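Local coordinates for protein mandelate racemase/muconate lactonizing enzyme (Roseovarius nubinhibens, PDB 2QDD) that is of unknown function but, as a magnesium-binding member of the mandelate racemase/muconate lactonizing family of the enolase superfamily, probably catalyses a reaction on a carboxylate substrate, at residues A[6-11]-A[38-43]; A[88-93]-A[106-111]. All blocks are in the same frame, centred on the assembly; numbering follows the deposited sequence. Where two conformers were deposited one is given.

Interaction 1 of 2, residues A[6-11]-A[38-43]; sequences TRLTVF and LRIDTD
Strands 6-11 and 38-42 run antiparallel, their axes 4.7 Å apart and their directions 169° from each other, as neighbours in the N-terminal antiparallel sheet that marks the capping domain of the enolase superfamily. Arg7 with Asp41 and Thr9 with Arg39 are the hydrogen-bonded pairs; the bond from Arg39 N to Thr9 O, 2.8 Å, is nearly straight and lies in the carbonyl plane. At the Thr6 end of the segment the pairing is interrupted by a classic beta bulge: Asp41 O takes Thr6 N at 2.8 Å, from above its plane, and a weak bond from Arg7 N. On the face of Leu8, Val10, Leu38 and Ile40 the contact is apolar. Leu8 and Ile40 run alongside each other, and the CD2 branch of Leu8 rests on CG1 of Ile40 at 3.6 Å, beneath helices 64-78 and 101-119. The other face is polar. Arg39 leaves the backbone extended, bends at chi3 (71°) and lays its guanidinium alongside Thr9, so that NH2 donates to Thr9 OG1 at 3.2 Å, somewhat out of the guanidinium plane. The rim of the Phe11 ring, through CZ, stands over one face of that guanidinium, the two planes almost perpendicular. Within strand 38-42, Arg39 NE forms a salt bridge with Asp41 OD1 (3.4 Å), while Asp41 OD2 is held by Thr47. A water bonds to Thr9 OG1 and Asp41 OD1, both at 2.6 Å, and sits at the edge of the guanidinium. Arg39 is thus restrained by a hydroxyl, a carboxylate and an aromatic rim together, and the neighbouring positive charge would be expected to favour the ionised form of Asp41.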
ATOM      1  N   THR A   6     -18.955  48.223  -5.789  1.00 41.39           N
ATOM      2  CA  THR A   6     -19.587  49.316  -6.518  1.00 45.82           C
ATOM      3  C   THR A   6     -18.825  49.599  -7.823  1.00 43.01           C
ATOM      4  O   THR A   6     -19.435  49.920  -8.853  1.00 43.73           O
ATOM      5  CB  THR A   6     -19.730  50.560  -5.577  1.00 47.14           C
ATOM      6  OG1 THR A   6     -21.083  50.654  -5.115  1.00 48.15           O
ATOM      7  CG2 THR A   6     -19.306  51.872  -6.230  1.00 52.14           C
ATOM      8  N   ARG A   7     -17.502  49.432  -7.768  1.00 40.22           N
ATOM      9  CA  ARG A   7     -16.622  49.674  -8.909  0.50 40.21           C
ATOM     10  C   ARG A   7     -15.368  48.802  -8.815  1.00 39.30           C
ATOM     11  O   ARG A   7     -14.778  48.670  -7.742  1.00 39.21           O
ATOM     12  CB  ARG A   7     -16.218  51.149  -8.950  0.50 43.15           C
ATOM     13  CG  ARG A   7     -16.123  51.762 -10.344  0.50 47.07           C
ATOM     14  CD  ARG A   7     -16.746  53.162 -10.401  0.50 52.43           C
ATOM     15  NE  ARG A   7     -16.639  53.887  -9.134  0.50 58.36           N
ATOM     16  CZ  ARG A   7     -17.675  54.342  -8.430  0.50 59.75           C
ATOM     17  NH1 ARG A   7     -17.463  54.981  -7.287  0.50 59.85           N
ATOM     18  NH2 ARG A   7     -18.918  54.159  -8.860  0.50 56.50           N
ATOM     19  N   LEU A   8     -14.962  48.221  -9.940  1.00 39.28           N
ATOM     20  CA  LEU A   8     -13.638  47.622 -10.065  1.00 36.08           C
ATOM     21  C   LEU A   8     -12.835  48.353 -11.127  1.00 37.19           C
ATOM     22  O   LEU A   8     -13.289  48.510 -12.260  1.00 41.16           O
ATOM     23  CB  LEU A   8     -13.744  46.135 -10.413  1.00 39.54           C
ATOM     24  CG  LEU A   8     -14.720  45.280  -9.596  1.00 41.53           C
ATOM     25  CD1 LEU A   8     -14.951  43.963 -10.265  1.00 44.06           C
ATOM     26  CD2 LEU A   8     -14.219  45.056  -8.200  1.00 45.87           C
ATOM     27  N   THR A   9     -11.639  48.799 -10.758  1.00 37.29           N
ATOM     28  CA  THR A   9     -10.778  49.528 -11.680  1.00 35.48           C
ATOM     29  C   THR A   9      -9.434  48.833 -11.814  1.00 36.46           C
ATOM     30  O   THR A   9      -8.782  48.509 -10.819  1.00 37.56           O
ATOM     31  CB  THR A   9     -10.566  50.996 -11.224  1.00 40.57           C
ATOM     32  OG1 THR A   9     -11.826  51.570 -10.854  1.00 36.84           O
ATOM     33  CG2 THR A   9      -9.951  51.832 -12.340  1.00 37.23           C
ATOM     34  N   VAL A  10      -9.029  48.623 -13.061  1.00 38.12           N
ATOM     35  CA  VAL A  10      -7.854  47.832 -13.399  1.00 33.41           C
ATOM     36  C   VAL A  10      -6.779  48.777 -13.946  1.00 35.80           C
ATOM     37  O   VAL A  10      -7.056  49.605 -14.811  1.00 36.36           O
ATOM     38  CB  VAL A  10      -8.222  46.748 -14.451  1.00 32.09           C
ATOM     39  CG1 VAL A  10      -7.017  45.911 -14.839  1.00 31.34           C
ATOM     40  CG2 VAL A  10      -9.327  45.854 -13.922  1.00 28.56           C
ATOM     41  N   PHE A  11      -5.564  48.653 -13.423  1.00 33.58           N
ATOM     42  CA  PHE A  11      -4.416  49.421 -13.892  1.00 35.35           C
ATOM     43  C   PHE A  11      -3.358  48.453 -14.390  1.00 35.72           C
ATOM     44  O   PHE A  11      -3.302  47.311 -13.946  1.00 40.16           O
ATOM     45  CB  PHE A  11      -3.828  50.268 -12.754  1.00 37.45           C
ATOM     46  CG  PHE A  11      -4.775  51.303 -12.207  1.00 36.44           C
ATOM     47  CD1 PHE A  11      -4.735  52.611 -12.675  1.00 39.38           C
ATOM     48  CD2 PHE A  11      -5.699  50.974 -11.219  1.00 32.17           C
ATOM     49  CE1 PHE A  11      -5.609  53.573 -12.173  1.00 42.03           C
ATOM     50  CE2 PHE A  11      -6.577  51.927 -10.715  1.00 33.37           C
ATOM     51  CZ  PHE A  11      -6.530  53.229 -11.191  1.00 40.79           C
ATOM     52  N   LEU A  38      -5.433  46.280  -8.980  1.00 30.76           N
ATOM     53  CA  LEU A  38      -6.881  46.324  -8.974  1.00 31.17           C
ATOM     54  C   LEU A  38      -7.370  47.162  -7.797  1.00 31.84           C
ATOM     55  O   LEU A  38      -6.904  46.991  -6.672  1.00 29.24           O
ATOM     56  CB  LEU A  38      -7.452  44.908  -8.919  1.00 30.91           C
ATOM     57  CG  LEU A  38      -8.960  44.743  -8.712  1.00 37.75           C
ATOM     58  CD1 LEU A  38      -9.774  45.090  -9.958  1.00 35.46           C
ATOM     59  CD2 LEU A  38      -9.241  43.339  -8.270  1.00 33.50           C
ATOM     60  N   ARG A  39      -8.296  48.078  -8.076  1.00 33.27           N
ATOM     61  CA  ARG A  39      -8.950  48.873  -7.040  1.00 33.17           C
ATOM     62  C   ARG A  39     -10.400  48.442  -6.944  1.00 28.15           C
ATOM     63  O   ARG A  39     -11.107  48.426  -7.949  1.00 29.82           O
ATOM     64  CB  ARG A  39      -8.867  50.372  -7.370  1.00 32.55           C
ATOM     65  CG  ARG A  39      -9.660  51.259  -6.412  1.00 40.59           C
ATOM     66  CD  ARG A  39      -9.539  52.735  -6.740  1.00 45.48           C
ATOM     67  NE  ARG A  39     -10.249  53.102  -7.961  1.00 52.93           N
ATOM     68  CZ  ARG A  39      -9.943  54.148  -8.725  1.00 56.51           C
ATOM     69  NH1 ARG A  39      -8.930  54.947  -8.399  1.00 54.65           N
ATOM     70  NH2 ARG A  39     -10.654  54.393  -9.820  1.00 54.21           N
ATOM     71  N   ILE A  40     -10.832  48.087  -5.739  1.00 28.64           N
ATOM     72  CA  ILE A  40     -12.233  47.768  -5.481  1.00 35.51           C
ATOM     73  C   ILE A  40     -12.872  48.868  -4.636  1.00 38.52           C
ATOM     74  O   ILE A  40     -12.471  49.094  -3.488  1.00 36.63           O
ATOM     75  CB  ILE A  40     -12.405  46.397  -4.757  1.00 34.66           C
ATOM     76  CG1 ILE A  40     -11.741  45.267  -5.558  1.00 41.43           C
ATOM     77  CG2 ILE A  40     -13.881  46.110  -4.502  1.00 32.87           C
ATOM     78  CD1 ILE A  40     -12.169  43.863  -5.142  1.00 35.89           C
ATOM     79  N   ASP A  41     -13.869  49.537  -5.209  1.00 35.19           N
ATOM     80  CA  ASP A  41     -14.640  50.541  -4.487  1.00 36.41           C
ATOM     81  C   ASP A  41     -15.931  49.942  -3.974  1.00 35.14           C
ATOM     82  O   ASP A  41     -16.520  49.075  -4.620  1.00 37.06           O
ATOM     83  CB  ASP A  41     -14.945  51.745  -5.385  1.00 35.99           C
ATOM     84  CG  ASP A  41     -13.702  52.544  -5.731  1.00 38.18           C
ATOM     85  OD1 ASP A  41     -13.449  52.772  -6.932  1.00 42.70           O
ATOM     86  OD2 ASP A  41     -12.976  52.944  -4.801  1.00 47.68           O
ATOM     87  N   THR A  42     -16.363  50.411  -2.809  1.00 39.28           N
ATOM     88  CA  THR A  42     -17.654  50.024  -2.247  1.00 42.41           C
ATOM     89  C   THR A  42     -18.574  51.236  -2.114  1.00 46.75           C
ATOM     90  O   THR A  42     -18.139  52.376  -2.296  1.00 47.65           O
ATOM     91  CB  THR A  42     -17.501  49.375  -0.861  1.00 43.05           C
ATOM     92  OG1 THR A  42     -16.900  50.311   0.036  1.00 40.41           O
ATOM     93  CG2 THR A  42     -16.651  48.106  -0.928  1.00 42.21           C
ATOM     94  N   ASP A  43     -19.838  50.981  -1.776  1.00 47.62           N
ATOM     95  CA  ASP A  43     -20.858  52.027  -1.670  1.00 50.47           C
ATOM     96  C   ASP A  43     -20.673  52.954  -0.462  1.00 50.23           C
ATOM     97  O   ASP A  43     -21.270  54.031  -0.404  1.00 51.46           O
ATOM     98  CB  ASP A  43     -22.271  51.416  -1.681  1.00 50.00           C
ATOM     99  CG  ASP A  43     -22.583  50.608  -0.425  1.00 57.11           C
ATOM    100  OD1 ASP A  43     -21.684  49.916   0.094  1.00 57.15           O
ATOM    101  OD2 ASP A  43     -23.740  50.658   0.042  1.00 63.61           O
TER
HETATM  102  O   HOH W   1     -12.714  50.830  -8.561  1.00 43.07           O

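Interaction 2 of 2, residues A[88-93]-A[106-111]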
ATOM      1  N   HIS A  88     -17.342  33.477   0.761  1.00 31.69           N
ATOM      2  CA  HIS A  88     -18.399  33.602  -0.245  1.00 30.69           C
ATOM      3  C   HIS A  88     -17.925  34.231  -1.557  1.00 28.56           C
ATOM      4  O   HIS A  88     -18.287  33.761  -2.631  1.00 29.62           O
ATOM      5  CB  HIS A  88     -19.584  34.388   0.311  1.00 30.53           C
ATOM      6  CG  HIS A  88     -20.603  34.744  -0.724  1.00 35.57           C
ATOM      7  ND1 HIS A  88     -21.465  33.815  -1.265  1.00 37.80           N
ATOM      8  CD2 HIS A  88     -20.897  35.924  -1.319  1.00 33.73           C
ATOM      9  CE1 HIS A  88     -22.250  34.408  -2.147  1.00 44.03           C
ATOM     10  NE2 HIS A  88     -21.925  35.688  -2.198  1.00 43.40           N
ATOM     11  N   VAL A  89     -17.122  35.290  -1.457  1.00 29.98           N
ATOM     12  CA  VAL A  89     -16.515  35.935  -2.621  1.00 28.21           C
ATOM     13  C   VAL A  89     -15.654  34.941  -3.408  1.00 30.39           C
ATOM     14  O   VAL A  89     -15.735  34.886  -4.640  1.00 32.28           O
ATOM     15  CB  VAL A  89     -15.708  37.209  -2.207  1.00 28.99           C
ATOM     16  CG1 VAL A  89     -14.794  37.705  -3.335  1.00 30.78           C
ATOM     17  CG2 VAL A  89     -16.658  38.317  -1.785  1.00 33.95           C
ATOM     18  N   ASN A  90     -14.865  34.138  -2.687  1.00 31.54           N
ATOM     19  CA  ASN A  90     -14.067  33.064  -3.286  1.00 27.58           C
ATOM     20  C   ASN A  90     -14.874  31.991  -4.005  1.00 26.22           C
ATOM     21  O   ASN A  90     -14.514  31.582  -5.113  1.00 29.86           O
ATOM     22  CB  ASN A  90     -13.143  32.433  -2.248  1.00 32.81           C
ATOM     23  CG  ASN A  90     -11.919  33.283  -1.978  1.00 38.24           C
ATOM     24  OD1 ASN A  90     -10.889  33.131  -2.634  1.00 34.51           O
ATOM     25  ND2 ASN A  90     -12.030  34.193  -1.018  1.00 46.97           N
ATOM     26  N   ARG A  91     -15.967  31.562  -3.375  1.00 26.12           N
ATOM     27  CA  ARG A  91     -16.936  30.640  -3.972  1.00 29.32           C
ATOM     28  C   ARG A  91     -17.535  31.127  -5.290  1.00 30.02           C
ATOM     29  O   ARG A  91     -17.584  30.372  -6.259  1.00 33.23           O
ATOM     30  CB  ARG A  91     -18.055  30.310  -2.981  1.00 24.75           C
ATOM     31  CG  ARG A  91     -17.642  29.315  -1.914  1.00 30.67           C
ATOM     32  CD  ARG A  91     -18.840  28.775  -1.152  1.00 31.53           C
ATOM     33  NE  ARG A  91     -19.393  29.731  -0.188  1.00 37.42           N
ATOM     34  CZ  ARG A  91     -18.923  29.950   1.042  1.00 44.16           C
ATOM     35  NH1 ARG A  91     -17.856  29.295   1.498  1.00 34.25           N
ATOM     36  NH2 ARG A  91     -19.527  30.842   1.822  1.00 33.86           N
ATOM     37  N   VAL A  92     -17.986  32.380  -5.311  1.00 31.31           N
ATOM     38  CA  VAL A  92     -18.492  33.023  -6.528  1.00 26.79           C
ATOM     39  C   VAL A  92     -17.454  33.042  -7.655  1.00 31.03           C
ATOM     40  O   VAL A  92     -17.751  32.604  -8.770  1.00 32.29           O
ATOM     41  CB  VAL A  92     -19.045  34.448  -6.234  1.00 28.73           C
ATOM     42  CG1 VAL A  92     -19.352  35.201  -7.529  1.00 23.37           C
ATOM     43  CG2 VAL A  92     -20.303  34.357  -5.357  1.00 22.20           C
ATOM     44  N   MET A  93     -16.240  33.518  -7.354  1.00 28.51           N
ATOM     45  CA  MET A  93     -15.119  33.479  -8.302  1.00 29.64           C
ATOM     46  C   MET A  93     -14.836  32.078  -8.863  1.00 31.63           C
ATOM     47  O   MET A  93     -14.613  31.928 -10.065  1.00 31.08           O
ATOM     48  CB  MET A  93     -13.839  34.041  -7.673  1.00 29.64           C
ATOM     49  CG  MET A  93     -13.866  35.531  -7.347  1.00 27.62           C
ATOM     50  SD  MET A  93     -12.207  36.201  -7.100  1.00 29.29           S
ATOM     51  CE  MET A  93     -11.763  35.517  -5.502  1.00 28.30           C
ATOM     52  N   PRO A 106      -5.416  38.992  -6.850  1.00 26.98           N
ATOM     53  CA  PRO A 106      -5.646  40.407  -6.493  1.00 27.13           C
ATOM     54  C   PRO A 106      -7.068  40.788  -6.061  1.00 28.78           C
ATOM     55  O   PRO A 106      -7.219  41.728  -5.281  1.00 30.65           O
ATOM     56  CB  PRO A 106      -5.266  41.161  -7.774  1.00 30.99           C
ATOM     57  CG  PRO A 106      -5.452  40.191  -8.861  1.00 28.22           C
ATOM     58  CD  PRO A 106      -5.073  38.864  -8.283  1.00 24.94           C
ATOM     59  N   ILE A 107      -8.088  40.079  -6.558  1.00 27.92           N
ATOM     60  CA  ILE A 107      -9.470  40.296  -6.121  1.00 27.19           C
ATOM     61  C   ILE A 107      -9.663  39.957  -4.644  1.00 30.75           C
ATOM     62  O   ILE A 107     -10.270  40.727  -3.895  1.00 33.95           O
ATOM     63  CB  ILE A 107     -10.494  39.513  -6.974  1.00 25.99           C
ATOM     64  CG1 ILE A 107     -10.352  39.880  -8.455  1.00 29.84           C
ATOM     65  CG2 ILE A 107     -11.927  39.790  -6.490  1.00 26.49           C
ATOM     66  CD1 ILE A 107     -10.932  38.871  -9.415  1.00 26.81           C
ATOM     67  N   ASP A 108      -9.133  38.807  -4.239  1.00 30.47           N
ATOM     68  CA  ASP A 108      -9.169  38.373  -2.845  1.00 28.68           C
ATOM     69  C   ASP A 108      -8.383  39.304  -1.910  1.00 26.94           C
ATOM     70  O   ASP A 108      -8.847  39.623  -0.814  1.00 29.00           O
ATOM     71  CB  ASP A 108      -8.653  36.939  -2.735  1.00 26.05           C
ATOM     72  CG  ASP A 108      -8.730  36.409  -1.329  1.00 30.80           C
ATOM     73  OD1 ASP A 108      -9.838  36.031  -0.889  1.00 38.11           O
ATOM     74  OD2 ASP A 108      -7.680  36.381  -0.660  1.00 37.71           O
ATOM     75  N   MET A 109      -7.205  39.728  -2.370  1.00 26.00           N
ATOM     76  CA  MET A 109      -6.293  40.621  -1.643  1.00 27.91           C
ATOM     77  C   MET A 109      -6.954  41.966  -1.320  1.00 29.77           C
ATOM     78  O   MET A 109      -6.802  42.494  -0.215  1.00 30.66           O
ATOM     79  CB  MET A 109      -5.039  40.842  -2.503  1.00 25.08           C
ATOM     80  CG  MET A 109      -3.876  41.558  -1.845  1.00 29.28           C
ATOM     81  SD  MET A 109      -2.469  41.628  -2.976  1.00 23.10           S
ATOM     82  CE  MET A 109      -1.859  43.233  -2.579  1.00 43.68           C
ATOM     83  N   ALA A 110      -7.695  42.495  -2.292  1.00 29.17           N
ATOM     84  CA  ALA A 110      -8.394  43.767  -2.155  1.00 30.56           C
ATOM     85  C   ALA A 110      -9.616  43.685  -1.248  1.00 27.28           C
ATOM     86  O   ALA A 110      -9.957  44.661  -0.577  1.00 29.05           O
ATOM     87  CB  ALA A 110      -8.776  44.301  -3.515  1.00 29.77           C
ATOM     88  N   CYS A 111     -10.269  42.525  -1.225  1.00 29.10           N
ATOM     89  CA  CYS A 111     -11.363  42.272  -0.285  1.00 23.29           C
ATOM     90  C   CYS A 111     -10.893  42.121   1.161  1.00 28.84           C
ATOM     91  O   CYS A 111     -11.603  42.527   2.087  1.00 27.67           O
ATOM     92  CB  CYS A 111     -12.156  41.041  -0.703  1.00 28.67           C
ATOM     93  SG  CYS A 111     -13.161  41.253  -2.185  1.00 41.01           S
TER
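Two neighbouring helices of the N-terminal capping domain, 86-96 and 101-119, pack antiparallel here, with segment axes 10.7 Å apart and directions 161° from each other. The contact between them is made through side chains. The polar link runs from Asn90 ND2 to Asp108 OD1, 2.9 Å long and fairly straight at 165°; the amide is set crosswise to the carboxylate, so that the acceptor lies close to the amide plane, whereas the amide nitrogen approaches from above the carboxylate plane. ND2 also bonds to Leu86 O, one turn back in its own helix, and Asp108 is shared with the helix 274-287, its OD2 taking Leu274 N and its OD1 Thr275 OG1. This carboxylate therefore ties the capping domain to the C-terminal barrel domain, gripped at both oxygens in a buried setting. An alanine at Asn90 would remove the amide and would probably loosen the tie between the two helices, leaving Asp108 OD1 with one donor fewer. Beside the polar pair, Met93 bends at chi3 (-73°) and meets Ile107 tip to tip, its SD 3.7 Å from CG2, with Leu78 touching both residues. Nearer the start of helix 86-96, Val89 CG1 rests against Cys111 SG at 4.1 Å.

Interactions 1 and 2 illustrate how one domain is built in layers: their centres lie about 13 Å apart, and helix 101-119 packs directly on the apolar face of the sheet. Leu38 CD2 meets Ile107 CG1 at 3.6 Å, and Ile40 CG1 meets Ala110 CB at 3.7 Å. Ile107 thus serves both contacts with different branches, CG1 touching Leu38 of the sheet and CG2 touching Met93 SD of segment 88-93. Along the chain the hairpin pairing closes before the helix pair opens. Both contacts lie away from the magnesium-binding residues Asp196, Glu220, Asp243 and Glu244 of the barrel; interaction 2 reaches the barrel domain through helix 274-287.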